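Local coordinates for aldehyde dehydrogenase 12 (Zea mays, PDB 6D97), which oxidises L-glutamate gamma-semialdehyde to glutamate with NAD+, the last step of proline catabolism in plants, at residues M408-L421 against P436-L450. Residues are numbered along the deposited sequence; the frame is centred on the assembly and turned at random.
Sequences MKPTAVFVPLEEIL and PFQVVTEYSEDQLEL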
loop_
_atom_site.group_PDB
_atom_site.type_symbol
_atom_site.label_atom_id
_atom_site.label_comp_id
_atom_site.label_asym_id
_atom_site.label_seq_id
_atom_site.Cartn_x
_atom_site.Cartn_y
_atom_site.Cartn_z
ATOM N N MET A 408 3.585 -11.405 -46.513
ATOM C CA MET A 408 4.662 -10.483 -46.839
ATOM C C MET A 408 5.958 -10.911 -46.170
ATOM O O MET A 408 5.954 -11.430 -45.049
ATOM C CB MET A 408 4.311 -9.057 -46.399
ATOM C CG MET A 408 3.386 -8.315 -47.345
ATOM S SD MET A 408 4.213 -7.833 -48.871
ATOM C CE MET A 408 5.528 -6.798 -48.232
ATOM N N LYS A 409 7.066 -10.686 -46.866
ATOM C CA LYS A 409 8.365 -10.794 -46.231
ATOM C C LYS A 409 8.529 -9.657 -45.223
ATOM O O LYS A 409 7.938 -8.586 -45.391
ATOM C CB LYS A 409 9.480 -10.732 -47.272
ATOM C CG LYS A 409 9.492 -11.879 -48.273
ATOM C CD LYS A 409 10.602 -11.695 -49.298
ATOM C CE LYS A 409 10.687 -12.877 -50.250
ATOM N NZ LYS A 409 11.719 -12.666 -51.303
ATOM N N PRO A 410 9.317 -9.866 -44.168
ATOM C CA PRO A 410 9.548 -8.790 -43.193
ATOM C C PRO A 410 10.107 -7.557 -43.882
ATOM O O PRO A 410 11.103 -7.627 -44.606
ATOM C CB PRO A 410 10.560 -9.401 -42.217
ATOM C CG PRO A 410 10.367 -10.866 -42.349
ATOM C CD PRO A 410 10.006 -11.109 -43.788
ATOM N N THR A 411 9.453 -6.424 -43.656
ATOM C CA THR A 411 9.740 -5.202 -44.388
ATOM C C THR A 411 10.102 -4.070 -43.438
ATOM O O THR A 411 9.449 -3.870 -42.407
ATOM C CB THR A 411 8.545 -4.793 -45.251
ATOM O OG1 THR A 411 8.251 -5.841 -46.184
ATOM C CG2 THR A 411 8.848 -3.503 -46.008
ATOM N N ALA A 412 11.149 -3.332 -43.799
ATOM C CA ALA A 412 11.549 -2.114 -43.112
ATOM C C ALA A 412 11.833 -1.045 -44.154
ATOM O O ALA A 412 12.564 -1.294 -45.118
ATOM C CB ALA A 412 12.784 -2.342 -42.238
ATOM N N VAL A 413 11.263 0.140 -43.960
ATOM C CA VAL A 413 11.415 1.251 -44.892
ATOM C C VAL A 413 12.053 2.412 -44.148
ATOM O O VAL A 413 11.544 2.845 -43.107
ATOM C CB VAL A 413 10.071 1.672 -45.507
ATOM C CG1 VAL A 413 10.256 2.917 -46.357
ATOM C CG2 VAL A 413 9.484 0.538 -46.332
ATOM N N PHE A 414 13.163 2.914 -44.674
ATOM C CA PHE A 414 13.769 4.113 -44.120
ATOM C C PHE A 414 13.033 5.349 -44.617
ATOM O O PHE A 414 12.700 5.455 -45.800
ATOM C CB PHE A 414 15.246 4.199 -44.502
ATOM C CG PHE A 414 15.921 5.465 -44.046
ATOM C CD1 PHE A 414 16.359 5.600 -42.735
ATOM C CD2 PHE A 414 16.128 6.515 -44.928
ATOM C CE1 PHE A 414 16.984 6.758 -42.310
ATOM C CE2 PHE A 414 16.751 7.676 -44.510
ATOM C CZ PHE A 414 17.179 7.798 -43.199
ATOM N N VAL A 415 12.764 6.275 -43.702
ATOM C CA VAL A 415 12.232 7.591 -44.049
ATOM C C VAL A 415 13.028 8.631 -43.267
ATOM O O VAL A 415 13.128 8.526 -42.036
ATOM C CB VAL A 415 10.727 7.698 -43.750
ATOM C CG1 VAL A 415 10.209 9.061 -44.170
ATOM C CG2 VAL A 415 9.950 6.588 -44.453
ATOM N N PRO A 416 13.622 9.627 -43.927
ATOM C CA PRO A 416 14.403 10.633 -43.195
ATOM C C PRO A 416 13.557 11.332 -42.140
ATOM O O PRO A 416 12.378 11.623 -42.355
ATOM C CB PRO A 416 14.853 11.601 -44.296
ATOM C CG PRO A 416 14.810 10.794 -45.550
ATOM C CD PRO A 416 13.654 9.849 -45.381
ATOM N N LEU A 417 14.173 11.586 -40.981
ATOM C CA LEU A 417 13.431 12.115 -39.838
ATOM C C LEU A 417 12.762 13.443 -40.166
ATOM O O LEU A 417 11.614 13.681 -39.775
ATOM C CB LEU A 417 14.362 12.269 -38.635
ATOM C CG LEU A 417 13.778 12.955 -37.399
ATOM C CD1 LEU A 417 12.602 12.168 -36.869
ATOM C CD2 LEU A 417 14.844 13.115 -36.329
ATOM N N GLU A 418 13.464 14.321 -40.887
ATOM C CA GLU A 418 12.917 15.640 -41.191
ATOM C C GLU A 418 11.678 15.552 -42.072
ATOM O O GLU A 418 10.802 16.421 -41.994
ATOM C CB GLU A 418 13.982 16.505 -41.860
ATOM C CG GLU A 418 14.960 17.144 -40.895
ATOM C CD GLU A 418 16.379 17.138 -41.424
ATOM O OE1 GLU A 418 17.070 16.112 -41.250
ATOM O OE2 GLU A 418 16.795 18.151 -42.028
ATOM N N GLU A 419 11.584 14.523 -42.916
ATOM C CA GLU A 419 10.389 14.355 -43.732
ATOM C C GLU A 419 9.236 13.783 -42.916
ATOM O O GLU A 419 8.074 14.135 -43.149
ATOM C CB GLU A 419 10.693 13.458 -44.933
ATOM C CG GLU A 419 11.876 13.918 -45.784
ATOM C CD GLU A 419 11.598 15.201 -46.546
ATOM O OE1 GLU A 419 10.409 15.566 -46.674
ATOM O OE2 GLU A 419 12.568 15.841 -47.014
ATOM N N ILE A 420 9.543 12.904 -41.957
ATOM C CA ILE A 420 8.513 12.326 -41.093
ATOM C C ILE A 420 7.733 13.426 -40.382
ATOM O O ILE A 420 6.498 13.396 -40.317
ATOM C CB ILE A 420 9.151 11.352 -40.085
ATOM C CG1 ILE A 420 9.786 10.162 -40.802
ATOM C CG2 ILE A 420 8.127 10.870 -39.070
ATOM C CD1 ILE A 420 10.628 9.304 -39.894
ATOM N N LEU A 421 8.445 14.423 -39.851
ATOM C CA LEU A 421 7.812 15.454 -39.035
ATOM C C LEU A 421 6.866 16.341 -39.829
ATOM O O LEU A 421 6.027 17.023 -39.231
ATOM C CB LEU A 421 8.879 16.310 -38.360
ATOM C CG LEU A 421 9.567 15.590 -37.202
ATOM C CD1 LEU A 421 10.557 16.508 -36.522
ATOM C CD2 LEU A 421 8.532 15.087 -36.211
ATOM N N PRO A 436 4.082 -7.524 -40.674
ATOM C CA PRO A 436 5.552 -7.464 -40.497
ATOM C C PRO A 436 6.153 -6.282 -41.265
ATOM O O PRO A 436 6.688 -6.405 -42.372
ATOM C CB PRO A 436 6.011 -8.814 -41.054
ATOM C CG PRO A 436 4.849 -9.318 -41.969
ATOM C CD PRO A 436 3.691 -8.360 -41.823
ATOM N N PHE A 437 6.082 -5.104 -40.648
ATOM C CA PHE A 437 6.415 -3.865 -41.343
ATOM C C PHE A 437 6.799 -2.819 -40.309
ATOM O O PHE A 437 6.068 -2.611 -39.331
ATOM C CB PHE A 437 5.248 -3.361 -42.207
ATOM C CG PHE A 437 5.579 -2.152 -43.046
ATOM C CD1 PHE A 437 5.527 -0.877 -42.509
ATOM C CD2 PHE A 437 5.966 -2.287 -44.369
ATOM C CE1 PHE A 437 5.853 0.236 -43.278
ATOM C CE2 PHE A 437 6.290 -1.166 -45.136
ATOM C CZ PHE A 437 6.236 0.084 -44.585
ATOM N N GLN A 438 7.918 -2.137 -40.538
ATOM C CA GLN A 438 8.351 -1.076 -39.648
ATOM C C GLN A 438 8.991 0.039 -40.464
ATOM O O GLN A 438 9.475 -0.173 -41.580
ATOM C CB GLN A 438 9.366 -1.578 -38.604
ATOM C CG GLN A 438 10.617 -2.203 -39.200
ATOM C CD GLN A 438 11.670 -2.471 -38.156
ATOM O OE1 GLN A 438 11.845 -1.699 -37.217
ATOM N NE2 GLN A 438 12.403 -3.542 -38.332
ATOM N N VAL A 439 9.021 1.232 -39.877
ATOM C CA VAL A 439 9.736 2.372 -40.432
ATOM C C VAL A 439 11.000 2.583 -39.605
ATOM O O VAL A 439 10.971 2.504 -38.370
ATOM C CB VAL A 439 8.863 3.639 -40.456
ATOM C CG1 VAL A 439 9.648 4.843 -40.958
ATOM C CG2 VAL A 439 7.624 3.400 -41.314
ATOM N N VAL A 440 12.118 2.820 -40.285
ATOM C CA VAL A 440 13.386 3.133 -39.643
ATOM C C VAL A 440 13.764 4.561 -40.025
ATOM O O VAL A 440 13.546 4.998 -41.165
ATOM C CB VAL A 440 14.491 2.144 -40.051
ATOM C CG1 VAL A 440 15.822 2.531 -39.451
ATOM C CG2 VAL A 440 14.103 0.734 -39.637
ATOM N N THR A 441 14.307 5.302 -39.060
ATOM C CA THR A 441 14.800 6.644 -39.315
ATOM C C THR A 441 16.038 6.887 -38.463
ATOM O O THR A 441 16.404 6.089 -37.592
ATOM C CB THR A 441 13.728 7.700 -39.027
ATOM O OG1 THR A 441 14.105 8.929 -39.657
ATOM C CG2 THR A 441 13.568 7.928 -37.539
ATOM N N GLU A 442 16.700 8.004 -38.744
ATOM C CA GLU A 442 17.950 8.360 -38.091
ATOM C C GLU A 442 17.858 9.769 -37.529
ATOM O O GLU A 442 17.262 10.658 -38.145
ATOM C CB GLU A 442 19.132 8.259 -39.061
ATOM C CG GLU A 442 20.478 8.507 -38.403
ATOM C CD GLU A 442 21.591 8.711 -39.409
ATOM O OE1 GLU A 442 22.229 7.712 -39.802
ATOM O OE2 GLU A 442 21.823 9.873 -39.809
ATOM N N TYR A 443 18.449 9.964 -36.352
ATOM C CA TYR A 443 18.565 11.279 -35.742
ATOM C C TYR A 443 19.986 11.484 -35.244
ATOM O O TYR A 443 20.626 10.548 -34.754
ATOM C CB TYR A 443 17.557 11.467 -34.591
ATOM C CG TYR A 443 17.866 10.729 -33.301
ATOM C CD1 TYR A 443 17.457 9.411 -33.114
ATOM C CD2 TYR A 443 18.526 11.370 -32.253
ATOM C CE1 TYR A 443 17.718 8.742 -31.931
ATOM C CE2 TYR A 443 18.793 10.709 -31.070
ATOM C CZ TYR A 443 18.388 9.397 -30.915
ATOM O OH TYR A 443 18.654 8.738 -29.741
ATOM N N SER A 444 20.480 12.710 -35.392
ATOM C CA SER A 444 21.807 13.069 -34.926
ATOM C C SER A 444 21.741 13.521 -33.473
ATOM O O SER A 444 20.669 13.639 -32.876
ATOM C CB SER A 444 22.416 14.167 -35.802
ATOM O OG SER A 444 21.701 15.384 -35.680
ATOM N N GLU A 445 22.920 13.785 -32.905
ATOM C CA GLU A 445 22.995 14.178 -31.502
ATOM C C GLU A 445 22.193 15.444 -31.227
ATOM O O GLU A 445 21.746 15.659 -30.095
ATOM C CB GLU A 445 24.455 14.366 -31.087
ATOM N N ASP A 446 21.973 16.272 -32.245
ATOM C CA ASP A 446 21.291 17.548 -32.073
ATOM C C ASP A 446 19.779 17.453 -32.243
ATOM O O ASP A 446 19.093 18.466 -32.076
ATOM C CB ASP A 446 21.841 18.579 -33.068
ATOM C CG ASP A 446 23.334 18.429 -33.305
ATOM O OD1 ASP A 446 23.723 17.598 -34.154
ATOM O OD2 ASP A 446 24.120 19.138 -32.638
ATOM N N GLN A 447 19.241 16.273 -32.559
ATOM C CA GLN A 447 17.867 16.147 -33.031
ATOM C C GLN A 447 16.963 15.354 -32.093
ATOM O O GLN A 447 15.893 14.904 -32.518
ATOM C CB GLN A 447 17.844 15.500 -34.417
ATOM C CG GLN A 447 18.583 16.261 -35.498
ATOM C CD GLN A 447 18.424 15.612 -36.859
ATOM O OE1 GLN A 447 18.728 14.431 -37.039
ATOM N NE2 GLN A 447 17.925 16.375 -37.821
ATOM N N LEU A 448 17.360 15.160 -30.831
ATOM C CA LEU A 448 16.505 14.399 -29.923
ATOM C C LEU A 448 15.145 15.062 -29.748
ATOM O O LEU A 448 14.136 14.371 -29.565
ATOM C CB LEU A 448 17.185 14.218 -28.565
ATOM C CG LEU A 448 16.371 13.371 -27.578
ATOM C CD1 LEU A 448 16.078 11.992 -28.165
ATOM C CD2 LEU A 448 17.057 13.253 -26.223
ATOM N N GLU A 449 15.095 16.396 -29.816
ATOM C CA GLU A 449 13.819 17.096 -29.693
ATOM C C GLU A 449 12.864 16.703 -30.810
ATOM O O GLU A 449 11.663 16.528 -30.576
ATOM C CB GLU A 449 14.047 18.607 -29.692
ATOM C CG GLU A 449 14.926 19.091 -28.558
ATOM C CD GLU A 449 14.296 18.859 -27.198
ATOM O OE1 GLU A 449 13.049 18.885 -27.113
ATOM O OE2 GLU A 449 15.046 18.648 -26.219
ATOM N N LEU A 450 13.380 16.564 -32.034
ATOM C CA LEU A 450 12.540 16.143 -33.151
ATOM C C LEU A 450 11.959 14.760 -32.906
ATOM O O LEU A 450 10.789 14.501 -33.210
ATOM C CB LEU A 450 13.351 16.159 -34.447
ATOM C CG LEU A 450 14.054 17.460 -34.836
ATOM C CD1 LEU A 450 14.698 17.337 -36.212
ATOM C CD2 LEU A 450 13.087 18.629 -34.802
HETATM O O HOH W 1 16.617 10.606 -40.778
#
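The ring of Phe437 meets Thr411 and Val413 obliquely: Thr411 CG2 lies 3.5 Å from Phe437 CD2, while Val413 CG2 reaches the far end of the same ring, at CZ. Outside the pair, the ring also meets that of His377 of helix 371-382. The Phe414 ring, its CG anti to the backbone N (chi1 176°), slants against the neighbouring main chain, with CD1 3.3 Å from Val440 O and CE1 near Thr441 CA. Here side chains alternate between two faces, Thr411, Val413, Phe437 and Val439 on one, Ala412, Phe414, Gln438 and Val440 on the other, as befits adjacent parallel strands. Strands 411-414 and 437-443, inclined at 30°, belong to the seven-stranded mixed sheet of the catalytic domain, distinct from the parallel Rossmann sheet that binds NAD; antiparallel strand 388-391 flanks the first and parallel 331-337 the second. Thr411 N bonds to Pro436 O and Gln438 N to Thr411 O, and the series runs on to Val415 N, which bonds to Val440 O (2.9 Å). Thr411 OG1, placed beside its own backbone N, donates to Lys409 O (2.9 Å) and has a second partner in Gly393 N. A valine in place of Thr411 would probably leave Lys409 O and Gly393 N without this hydroxyl mate. Just after the last bridged pair, Thr441 OG1, anti to its main-chain nitrogen (chi1 -163°), gives a short 2.6 Å bond in the carbonyl plane of Val415 O, and Ile420 CD1 comes tip to tip with this side chain. A water accepts from Leu417 N and donates to Glu442 O, bridging the helix start to the strand. Beyond it, Leu417 CD2 packs on Tyr443 CB (3.6 Å), and Leu421 CD1 presses tightly on Leu450 CB at 3.5 Å.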